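Local coordinates for protein diaminopimelate decarboxylase (Methanocaldococcus jannaschii, PDB 1TWI) that decarboxylates meso-diaminopimelate to L-lysine with the help of pyridoxal 5'-phosphate, the last step of lysine biosynthesis by the diaminopimelate pathway, at residues A87-G92 and I108-N113; D244-G249 and N286-P291; Y68-N73 and V384-I389. All coordinates share one frame; numbering follows the deposited sequence.

Contact 1 (A87-G92 and I108-N113); sequences ADVVSG and IVFNGN. With PLP (pyridoxal-5'-phosphate), chain E.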
loop_
_atom_site.group_PDB
_atom_site.type_symbol
_atom_site.label_atom_id
_atom_site.label_comp_id
_atom_site.label_asym_id
_atom_site.label_seq_id
_atom_site.Cartn_x
_atom_site.Cartn_y
_atom_site.Cartn_z
ATOM N N ALA A 87 -1.722 -21.915 11.962
ATOM C CA ALA A 87 -1.952 -20.576 11.417
ATOM C C ALA A 87 -2.145 -19.518 12.475
ATOM O O ALA A 87 -2.874 -19.731 13.433
ATOM C CB ALA A 87 -3.208 -20.577 10.525
ATOM N N ASP A 88 -1.479 -18.391 12.283
ATOM C CA ASP A 88 -1.658 -17.188 13.122
ATOM C C ASP A 88 -2.550 -16.277 12.201
ATOM O O ASP A 88 -2.066 -15.777 11.209
ATOM C CB ASP A 88 -0.295 -16.529 13.392
ATOM C CG ASP A 88 -0.412 -15.022 13.570
ATOM O OD1 ASP A 88 -1.529 -14.516 13.971
ATOM O OD2 ASP A 88 0.572 -14.314 13.270
ATOM N N VAL A 89 -3.834 -16.086 12.519
ATOM C CA VAL A 89 -4.709 -15.260 11.686
ATOM C C VAL A 89 -5.017 -13.969 12.425
ATOM O O VAL A 89 -5.081 -13.966 13.659
ATOM C CB VAL A 89 -6.032 -16.025 11.340
ATOM C CG1 VAL A 89 -5.654 -17.339 10.527
ATOM C CG2 VAL A 89 -6.814 -16.381 12.682
ATOM N N VAL A 90 -5.205 -12.864 11.700
ATOM C CA VAL A 90 -5.439 -11.573 12.377
ATOM C C VAL A 90 -6.753 -10.917 11.971
ATOM O O VAL A 90 -7.033 -9.771 12.317
ATOM C CB VAL A 90 -4.258 -10.590 12.118
ATOM C CG1 VAL A 90 -3.004 -11.099 12.752
ATOM C CG2 VAL A 90 -4.033 -10.384 10.660
ATOM N N SER A 91 -7.577 -11.677 11.249
ATOM C CA SER A 91 -8.880 -11.169 10.797
ATOM C C SER A 91 -9.837 -12.325 10.445
ATOM O O SER A 91 -9.403 -13.472 10.206
ATOM C CB SER A 91 -8.668 -10.351 9.520
ATOM O OG SER A 91 -8.470 -11.272 8.443
ATOM N N GLY A 92 -11.131 -12.015 10.367
ATOM C CA GLY A 92 -12.078 -13.036 9.941
ATOM C C GLY A 92 -11.705 -13.577 8.540
ATOM O O GLY A 92 -11.930 -14.741 8.272
ATOM N N ILE A 108 -4.881 -23.176 15.288
ATOM C CA ILE A 108 -5.175 -21.809 14.850
ATOM C C ILE A 108 -5.227 -20.855 16.045
ATOM O O ILE A 108 -5.975 -21.126 17.002
ATOM C CB ILE A 108 -6.535 -21.759 14.089
ATOM C CG1 ILE A 108 -6.422 -22.568 12.773
ATOM C CG2 ILE A 108 -6.870 -20.291 13.679
ATOM C CD1 ILE A 108 -7.773 -22.675 11.970
ATOM N N VAL A 109 -4.441 -19.764 15.994
ATOM C CA VAL A 109 -4.513 -18.741 17.057
ATOM C C VAL A 109 -4.920 -17.453 16.342
ATOM O O VAL A 109 -4.546 -17.201 15.188
ATOM C CB VAL A 109 -3.157 -18.522 17.850
ATOM C CG1 VAL A 109 -2.882 -19.820 18.740
ATOM C CG2 VAL A 109 -1.984 -18.278 16.893
ATOM N N PHE A 110 -5.710 -16.655 17.038
ATOM C CA PHE A 110 -6.264 -15.408 16.465
ATOM C C PHE A 110 -5.692 -14.171 17.189
ATOM O O PHE A 110 -5.931 -13.977 18.379
ATOM C CB PHE A 110 -7.813 -15.476 16.631
ATOM C CG PHE A 110 -8.590 -14.520 15.739
ATOM C CD1 PHE A 110 -8.008 -13.348 15.259
ATOM C CD2 PHE A 110 -9.938 -14.782 15.448
ATOM C CE1 PHE A 110 -8.746 -12.408 14.499
ATOM C CE2 PHE A 110 -10.693 -13.881 14.691
ATOM C CZ PHE A 110 -10.096 -12.668 14.210
ATOM N N ASN A 111 -4.883 -13.384 16.491
ATOM C CA ASN A 111 -4.291 -12.139 17.026
ATOM C C ASN A 111 -5.058 -10.952 16.493
ATOM O O ASN A 111 -5.755 -11.065 15.481
ATOM C CB ASN A 111 -2.835 -11.975 16.511
ATOM C CG ASN A 111 -1.873 -12.818 17.271
ATOM O OD1 ASN A 111 -1.763 -12.654 18.465
ATOM N ND2 ASN A 111 -1.174 -13.753 16.585
ATOM N N GLY A 112 -4.927 -9.818 17.168
ATOM C CA GLY A 112 -5.525 -8.603 16.642
ATOM C C GLY A 112 -5.980 -7.678 17.724
ATOM O O GLY A 112 -6.529 -8.160 18.697
ATOM N N ASN A 113 -5.793 -6.374 17.550
ATOM C CA ASN A 113 -6.190 -5.396 18.553
ATOM C C ASN A 113 -7.592 -4.816 18.336
ATOM O O ASN A 113 -8.039 -3.980 19.122
ATOM C CB ASN A 113 -5.171 -4.253 18.590
ATOM C CG ASN A 113 -5.156 -3.450 17.299
ATOM O OD1 ASN A 113 -4.533 -3.858 16.317
ATOM N ND2 ASN A 113 -5.869 -2.307 17.286
HETATM N N1 PLP E . 2.790 -12.594 15.035
HETATM C C2 PLP E . 2.234 -11.329 15.111
HETATM C C2A PLP E . 1.327 -11.046 16.333
HETATM C C3 PLP E . 2.511 -10.438 14.077
HETATM O O3 PLP E . 1.948 -9.207 14.183
HETATM C C4 PLP E . 3.332 -10.731 13.020
HETATM C C4A PLP E . 3.578 -9.649 11.914
HETATM O O4A PLP E . 2.839 -8.716 11.916
HETATM C C5 PLP E . 3.908 -12.019 12.936
HETATM C C6 PLP E . 3.622 -12.903 13.963
HETATM C C5A PLP E . 4.843 -12.526 11.848
HETATM O O4P PLP E . 6.042 -11.716 11.737
HETATM P P PLP E . 7.227 -12.122 10.765
HETATM O O1P PLP E . 8.204 -11.034 10.947
HETATM O O2P PLP E . 6.631 -12.124 9.386
HETATM O O3P PLP E . 7.742 -13.424 11.184
#
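N111 reaches D88 amide to carboxylate, with ND2 2.7 Å from OD1 and an N-H...O angle of 163°. The two flat groups stand almost perpendicular: the acceptor lies nearly in the amide plane of N111, whereas ND2 comes down on OD1 from above the carboxylate plane. The other oxygen, OD2 of D88, comes within 3.3 Å of N1 of the pyridoxal phosphate and is salt-bridged to K69. N111 is fixed in turn: ND2 has a second hydrogen bond, to E290, and OD1 accepts from N132.

Behind these groups lies a parallel strand pair, its axes 4.9 Å apart. Its ladder runs through V109 N to A87 O (3.0 Å), V89 N to V109 O and N111 N to V89 O (2.9 Å). On the face of A87, V89, I108 and F110, CG2 of V89 touches both CG2 of I108 and CG of F110, each at 4.0 Å. With CG of F110 anti to its backbone N (chi1 -162°), the ring extends along the chain and brings CE1 to 3.5 Å from S91 N. Helix 92-100, N-capped by S91, joins the strands as a beta-alpha-beta unit; S91 OG bonds E94 N and also O of N396 of the second subunit.

Two carboxylates, D88 and E290, share one amide donor; N111 is one of several groups positioning them, since D88 also has K69 and E290 also N246 and H208.

Contact 2 (D244-G249 and N286-P291); sequences DVNLGG and NLILEP. With PLP (pyridoxal-5'-phosphate), chain E.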
loop_
_atom_site.group_PDB
_atom_site.type_symbol
_atom_site.label_atom_id
_atom_site.label_comp_id
_atom_site.label_asym_id
_atom_site.label_seq_id
_atom_site.Cartn_x
_atom_site.Cartn_y
_atom_site.Cartn_z
ATOM N N ASP A 244 0.084 -22.927 27.319
ATOM C CA ASP A 244 0.758 -22.539 26.080
ATOM C C ASP A 244 1.553 -21.261 26.232
ATOM O O ASP A 244 1.046 -20.298 26.800
ATOM C CB ASP A 244 -0.234 -22.135 24.947
ATOM C CG ASP A 244 -1.114 -23.272 24.426
ATOM O OD1 ASP A 244 -0.784 -24.450 24.651
ATOM O OD2 ASP A 244 -2.144 -22.962 23.737
ATOM N N VAL A 245 2.767 -21.241 25.701
ATOM C CA VAL A 245 3.557 -20.013 25.620
ATOM C C VAL A 245 3.791 -19.831 24.111
ATOM O O VAL A 245 4.322 -20.701 23.423
ATOM C CB VAL A 245 4.894 -20.112 26.383
ATOM C CG1 VAL A 245 5.796 -18.929 25.981
ATOM C CG2 VAL A 245 4.598 -20.022 27.899
ATOM N N ASN A 246 3.347 -18.696 23.584
ATOM C CA ASN A 246 3.467 -18.425 22.140
ATOM C C ASN A 246 4.391 -17.230 22.059
ATOM O O ASN A 246 4.067 -16.156 22.596
ATOM C CB ASN A 246 2.048 -18.128 21.595
ATOM C CG ASN A 246 2.027 -17.736 20.113
ATOM O OD1 ASN A 246 3.044 -17.312 19.534
ATOM N ND2 ASN A 246 0.829 -17.844 19.497
ATOM N N LEU A 247 5.565 -17.414 21.439
ATOM C CA LEU A 247 6.514 -16.316 21.395
ATOM C C LEU A 247 6.494 -15.479 20.129
ATOM O O LEU A 247 7.389 -14.657 19.894
ATOM C CB LEU A 247 7.941 -16.842 21.711
ATOM C CG LEU A 247 8.033 -17.476 23.137
ATOM C CD1 LEU A 247 9.386 -18.263 23.296
ATOM C CD2 LEU A 247 7.950 -16.388 24.230
ATOM N N GLY A 248 5.437 -15.629 19.315
ATOM C CA GLY A 248 5.325 -14.728 18.157
ATOM C C GLY A 248 6.280 -15.036 17.014
ATOM O O GLY A 248 6.864 -16.134 16.930
ATOM N N GLY A 249 6.449 -14.081 16.114
ATOM C CA GLY A 249 7.347 -14.314 15.000
ATOM C C GLY A 249 8.459 -13.267 15.016
ATOM O O GLY A 249 8.949 -12.842 16.101
ATOM N N ASN A 286 3.297 -26.003 26.144
ATOM C CA ASN A 286 3.416 -26.243 24.702
ATOM C C ASN A 286 4.057 -24.959 24.203
ATOM O O ASN A 286 3.843 -23.905 24.783
ATOM C CB ASN A 286 2.051 -26.408 24.063
ATOM C CG ASN A 286 1.305 -27.547 24.657
ATOM O OD1 ASN A 286 1.785 -28.695 24.615
ATOM N ND2 ASN A 286 0.145 -27.260 25.245
ATOM N N LEU A 287 4.844 -25.038 23.132
ATOM C CA LEU A 287 5.514 -23.867 22.624
ATOM C C LEU A 287 4.970 -23.531 21.233
ATOM O O LEU A 287 4.848 -24.427 20.391
ATOM C CB LEU A 287 7.057 -24.144 22.518
ATOM C CG LEU A 287 7.915 -23.090 21.782
ATOM C CD1 LEU A 287 7.786 -21.733 22.464
ATOM C CD2 LEU A 287 9.436 -23.499 21.735
ATOM N N ILE A 288 4.610 -22.269 20.990
ATOM C CA ILE A 288 4.100 -21.887 19.666
ATOM C C ILE A 288 4.922 -20.720 19.147
ATOM O O ILE A 288 5.266 -19.810 19.941
ATOM C CB ILE A 288 2.629 -21.366 19.763
ATOM C CG1 ILE A 288 1.740 -22.463 20.367
ATOM C CG2 ILE A 288 2.110 -20.948 18.388
ATOM C CD1 ILE A 288 0.294 -21.972 20.813
ATOM N N LEU A 289 5.258 -20.733 17.851
ATOM C CA LEU A 289 5.952 -19.597 17.235
ATOM C C LEU A 289 5.056 -19.173 16.072
ATOM O O LEU A 289 4.282 -19.985 15.561
ATOM C CB LEU A 289 7.352 -19.977 16.678
ATOM C CG LEU A 289 8.351 -20.526 17.713
ATOM C CD1 LEU A 289 9.782 -20.657 17.072
ATOM C CD2 LEU A 289 8.397 -19.576 18.891
ATOM N N GLU A 290 5.193 -17.921 15.642
ATOM C CA GLU A 290 4.346 -17.382 14.564
ATOM C C GLU A 290 5.163 -16.820 13.447
ATOM O O GLU A 290 4.967 -15.691 13.051
ATOM C CB GLU A 290 3.421 -16.276 15.110
ATOM C CG GLU A 290 2.439 -16.746 16.254
ATOM C CD GLU A 290 1.656 -15.558 16.898
ATOM O OE1 GLU A 290 2.136 -14.395 16.876
ATOM O OE2 GLU A 290 0.581 -15.813 17.457
ATOM N N PRO A 291 6.107 -17.611 12.892
ATOM C CA PRO A 291 6.892 -17.035 11.812
ATOM C C PRO A 291 6.026 -16.711 10.584
ATOM O O PRO A 291 5.076 -17.467 10.267
ATOM C CB PRO A 291 7.936 -18.122 11.506
ATOM C CG PRO A 291 7.171 -19.422 11.768
ATOM C CD PRO A 291 6.337 -19.072 13.037
HETATM N N1 PLP E . 2.790 -12.594 15.035
HETATM C C2 PLP E . 2.234 -11.329 15.111
HETATM C C2A PLP E . 1.327 -11.046 16.333
HETATM C C3 PLP E . 2.511 -10.438 14.077
HETATM O O3 PLP E . 1.948 -9.207 14.183
HETATM C C4 PLP E . 3.332 -10.731 13.020
HETATM C C4A PLP E . 3.578 -9.649 11.914
HETATM O O4A PLP E . 2.839 -8.716 11.916
HETATM C C5 PLP E . 3.908 -12.019 12.936
HETATM C C6 PLP E . 3.622 -12.903 13.963
HETATM C C5A PLP E . 4.843 -12.526 11.848
HETATM O O4P PLP E . 6.042 -11.716 11.737
HETATM P P PLP E . 7.227 -12.122 10.765
HETATM O O1P PLP E . 8.204 -11.034 10.947
HETATM O O2P PLP E . 6.631 -12.124 9.386
HETATM O O3P PLP E . 7.742 -13.424 11.184
#
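I288 lays its CG2 methyl against the amide of N246, with CG2 3.5 Å from ND2, while CB of each residue backs the other. N246 has CG anti to its backbone N (chi1 176°), which carries its amide along the strand to E290. N246 ND2 donates to E290 OE2 over 2.9 Å, but the bond is bent (N-H...O 137°) and enters from above the carboxylate plane, the two planes being nearly perpendicular. The other amide atom, N246 OD1, accepts from G248 N at 2.9 Å and closes an Asx turn, so both ends of the N246 amide are held.

E290 has an extended chain beyond CG; its OE1 is hydrogen-bonded to H208 NE2 and lies 2.7 Å from N1 of the pyridoxal phosphate, while OE2 has N111 as its other partner. Its backbone is tied as well, E290 N donating to G248 O at 2.8 Å from well above the carbonyl plane.

At the far end of the pair, N286 ND2 meets D244 OD1 at 3.0 Å, almost in line with the C-O bond. D244 OD2 is salt-bridged to R129, and N286 OD1 accepts from E61 N. Between these ends the strands are joined by parallel ladder bonds, among them I288 N to V245 O (2.9 Å).

Beyond the face of V245 and L287, L247 CD1 touches L287 CD1 at 3.9 Å. Helices 264-276, 219-237 and 37-58 cover this side, and strands 202-208 and 62-67 flank the pair within the parallel barrel.

Contact 3 (Y68-N73 and V384-I389); sequences YKANAN and VGAYGI. With PLP (pyridoxal-5'-phosphate), chain E.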
loop_
_atom_site.group_PDB
_atom_site.type_symbol
_atom_site.label_atom_id
_atom_site.label_comp_id
_atom_site.label_asym_id
_atom_site.label_seq_id
_atom_site.Cartn_x
_atom_site.Cartn_y
_atom_site.Cartn_z
ATOM N N TYR A 68 -0.393 -15.629 8.560
ATOM C CA TYR A 68 -1.083 -15.409 7.294
ATOM C C TYR A 68 -0.890 -14.043 6.719
ATOM O O TYR A 68 -0.904 -13.886 5.500
ATOM C CB TYR A 68 -2.603 -15.656 7.438
ATOM C CG TYR A 68 -2.980 -17.105 7.200
ATOM C CD1 TYR A 68 -2.079 -18.133 7.532
ATOM C CD2 TYR A 68 -4.227 -17.444 6.630
ATOM C CE1 TYR A 68 -2.427 -19.500 7.300
ATOM C CE2 TYR A 68 -4.592 -18.797 6.394
ATOM C CZ TYR A 68 -3.705 -19.804 6.734
ATOM O OH TYR A 68 -4.075 -21.120 6.596
ATOM N N LYS A 69 -0.640 -13.054 7.563
ATOM C CA LYS A 69 -0.535 -11.687 7.020
ATOM C C LYS A 69 0.612 -11.592 6.028
ATOM O O LYS A 69 0.623 -10.690 5.194
ATOM C CB LYS A 69 -0.375 -10.642 8.122
ATOM C CG LYS A 69 0.965 -10.637 8.872
ATOM C CD LYS A 69 0.715 -10.432 10.401
ATOM C CE LYS A 69 0.532 -11.842 11.046
ATOM N NZ LYS A 69 0.124 -11.911 12.436
ATOM N N ALA A 70 1.574 -12.518 6.121
ATOM C CA ALA A 70 2.723 -12.509 5.190
ATOM C C ALA A 70 2.396 -12.935 3.752
ATOM O O ALA A 70 3.012 -12.449 2.789
ATOM C CB ALA A 70 3.862 -13.379 5.744
ATOM N N ASN A 71 1.384 -13.778 3.599
ATOM C CA ASN A 71 0.988 -14.287 2.268
ATOM C C ASN A 71 -0.125 -15.301 2.551
ATOM O O ASN A 71 0.145 -16.381 3.115
ATOM C CB ASN A 71 2.157 -15.034 1.608
ATOM C CG ASN A 71 1.907 -15.288 0.100
ATOM O OD1 ASN A 71 0.775 -15.560 -0.302
ATOM N ND2 ASN A 71 2.948 -15.219 -0.710
ATOM N N ALA A 72 -1.361 -14.958 2.204
ATOM C CA ALA A 72 -2.498 -15.858 2.422
ATOM C C ALA A 72 -3.090 -16.379 1.108
ATOM O O ALA A 72 -4.280 -16.713 1.054
ATOM C CB ALA A 72 -3.616 -15.162 3.271
ATOM N N ASN A 73 -2.271 -16.452 0.058
ATOM C CA ASN A 73 -2.738 -16.995 -1.210
ATOM C C ASN A 73 -3.204 -18.455 -0.918
ATOM O O ASN A 73 -2.492 -19.241 -0.242
ATOM C CB ASN A 73 -1.624 -16.956 -2.278
ATOM C CG ASN A 73 -1.968 -17.824 -3.481
ATOM O OD1 ASN A 73 -1.806 -19.045 -3.439
ATOM N ND2 ASN A 73 -2.484 -17.207 -4.538
ATOM N N VAL A 384 10.548 -11.862 -2.285
ATOM C CA VAL A 384 9.290 -11.129 -2.234
ATOM C C VAL A 384 8.138 -12.059 -1.844
ATOM O O VAL A 384 6.960 -11.748 -2.103
ATOM C CB VAL A 384 8.992 -10.543 -3.597
ATOM C CG1 VAL A 384 9.958 -9.371 -3.932
ATOM C CG2 VAL A 384 9.089 -11.696 -4.694
ATOM N N GLY A 385 8.450 -13.235 -1.284
ATOM C CA GLY A 385 7.355 -14.142 -0.889
ATOM C C GLY A 385 6.482 -13.679 0.287
ATOM O O GLY A 385 5.375 -14.174 0.482
ATOM N N ALA A 386 6.992 -12.731 1.066
ATOM C CA ALA A 386 6.300 -12.202 2.257
ATOM C C ALA A 386 6.083 -10.693 2.107
ATOM O O ALA A 386 6.995 -9.992 1.710
ATOM C CB ALA A 386 7.163 -12.476 3.538
ATOM N N TYR A 387 4.889 -10.214 2.424
ATOM C CA TYR A 387 4.516 -8.796 2.333
ATOM C C TYR A 387 4.796 -8.353 0.924
ATOM O O TYR A 387 5.323 -7.278 0.695
ATOM C CB TYR A 387 5.324 -7.976 3.326
ATOM C CG TYR A 387 5.201 -8.597 4.721
ATOM C CD1 TYR A 387 4.008 -8.539 5.419
ATOM C CD2 TYR A 387 6.249 -9.321 5.268
ATOM C CE1 TYR A 387 3.851 -9.209 6.671
ATOM C CE2 TYR A 387 6.141 -9.991 6.493
ATOM C CZ TYR A 387 4.933 -9.937 7.199
ATOM O OH TYR A 387 4.822 -10.599 8.404
ATOM N N GLY A 388 4.498 -9.253 0.001
ATOM C CA GLY A 388 4.635 -8.948 -1.409
ATOM C C GLY A 388 3.229 -8.910 -1.974
ATOM O O GLY A 388 2.578 -7.850 -2.013
ATOM N N ILE A 389 2.710 -10.058 -2.406
ATOM C CA ILE A 389 1.348 -10.042 -2.934
ATOM C C ILE A 389 0.407 -9.640 -1.784
ATOM O O ILE A 389 -0.627 -9.019 -2.022
ATOM C CB ILE A 389 0.969 -11.430 -3.543
ATOM C CG1 ILE A 389 -0.330 -11.322 -4.382
ATOM C CG2 ILE A 389 0.732 -12.484 -2.414
ATOM C CD1 ILE A 389 -0.136 -10.551 -5.747
HETATM N N1 PLP E . 2.790 -12.594 15.035
HETATM C C2 PLP E . 2.234 -11.329 15.111
HETATM C C2A PLP E . 1.327 -11.046 16.333
HETATM C C3 PLP E . 2.511 -10.438 14.077
HETATM O O3 PLP E . 1.948 -9.207 14.183
HETATM C C4 PLP E . 3.332 -10.731 13.020
HETATM C C4A PLP E . 3.578 -9.649 11.914
HETATM O O4A PLP E . 2.839 -8.716 11.916
HETATM C C5 PLP E . 3.908 -12.019 12.936
HETATM C C6 PLP E . 3.622 -12.903 13.963
HETATM C C5A PLP E . 4.843 -12.526 11.848
HETATM O O4P PLP E . 6.042 -11.716 11.737
HETATM P P PLP E . 7.227 -12.122 10.765
HETATM O O1P PLP E . 8.204 -11.034 10.947
HETATM O O2P PLP E . 6.631 -12.124 9.386
HETATM O O3P PLP E . 7.742 -13.424 11.184
HETATM O O HOH W 1 2.995 -11.694 0.190
#
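In the cofactor pocket, the loop after barrel strand 62-67, which holds K69, meets the loop after strand 378-382, which holds Y387. The backbone joint is Y387 N to A70 O, 2.9 Å. A70 O also accepts from a water at 2.7 Å, and that water takes a hydrogen bond from G388 N, so one carbonyl gathers two successive amides of the facing loop, the second through water.

Over one face of the Y387 ring lies CA of A70, 4.1 Å from the centroid and 22° off the normal, a CH-pi contact displaced toward the rim. CB of A70 sits against CZ, and the OH of Y387 donates to phosphate O2P of the pyridoxal phosphate at 2.6 Å, with the acceptor in the ring plane. Y387 also lines the pocket of the bound lysine. K69 runs beside the ring in the same direction. Its CG occupies the crowded position between N and C (chi1 70°) and its chain bends twice more, carrying NZ to 3.2 Å from PLP C3, where D88 provides its salt bridge.

N71 secures the other end: its ND2 donates to G385 O at 2.9 Å (N-H...O 166°), while OD1 accepts from N73 N in an Asx turn. I389 CG2 rests against this amide.

K69 is the residue known to carry the cofactor as an internal aldimine, but it is not attached here. A barrel-borne lysine beside a phosphate-binding tyrosine from the C-terminal beta domain is typical of fold-type III PLP enzymes.

All three contacts converge on one pyridoxal phosphate. Contacts 1 and 2 belong to the same parallel barrel sheet, their centres 13 Å apart, and they meet where N111 ND2 lies 2.8 Å from E290 OE2, on the pyridine-nitrogen side of the cofactor. Contact 1 reaches contact 3 through D88 OD2 and K69 NZ, a salt bridge of 2.6 Å, supported by the approach of D88 O to Y68 N. Contacts 2 and 3 do not touch, their nearest atoms being about 5 Å apart, but both touch the cofactor, which links them. Along the chain, 68-73 and 384-389 enclose the other two contacts, bringing the tyrosine of the beta-domain loop to a phosphate that the barrel side also reaches.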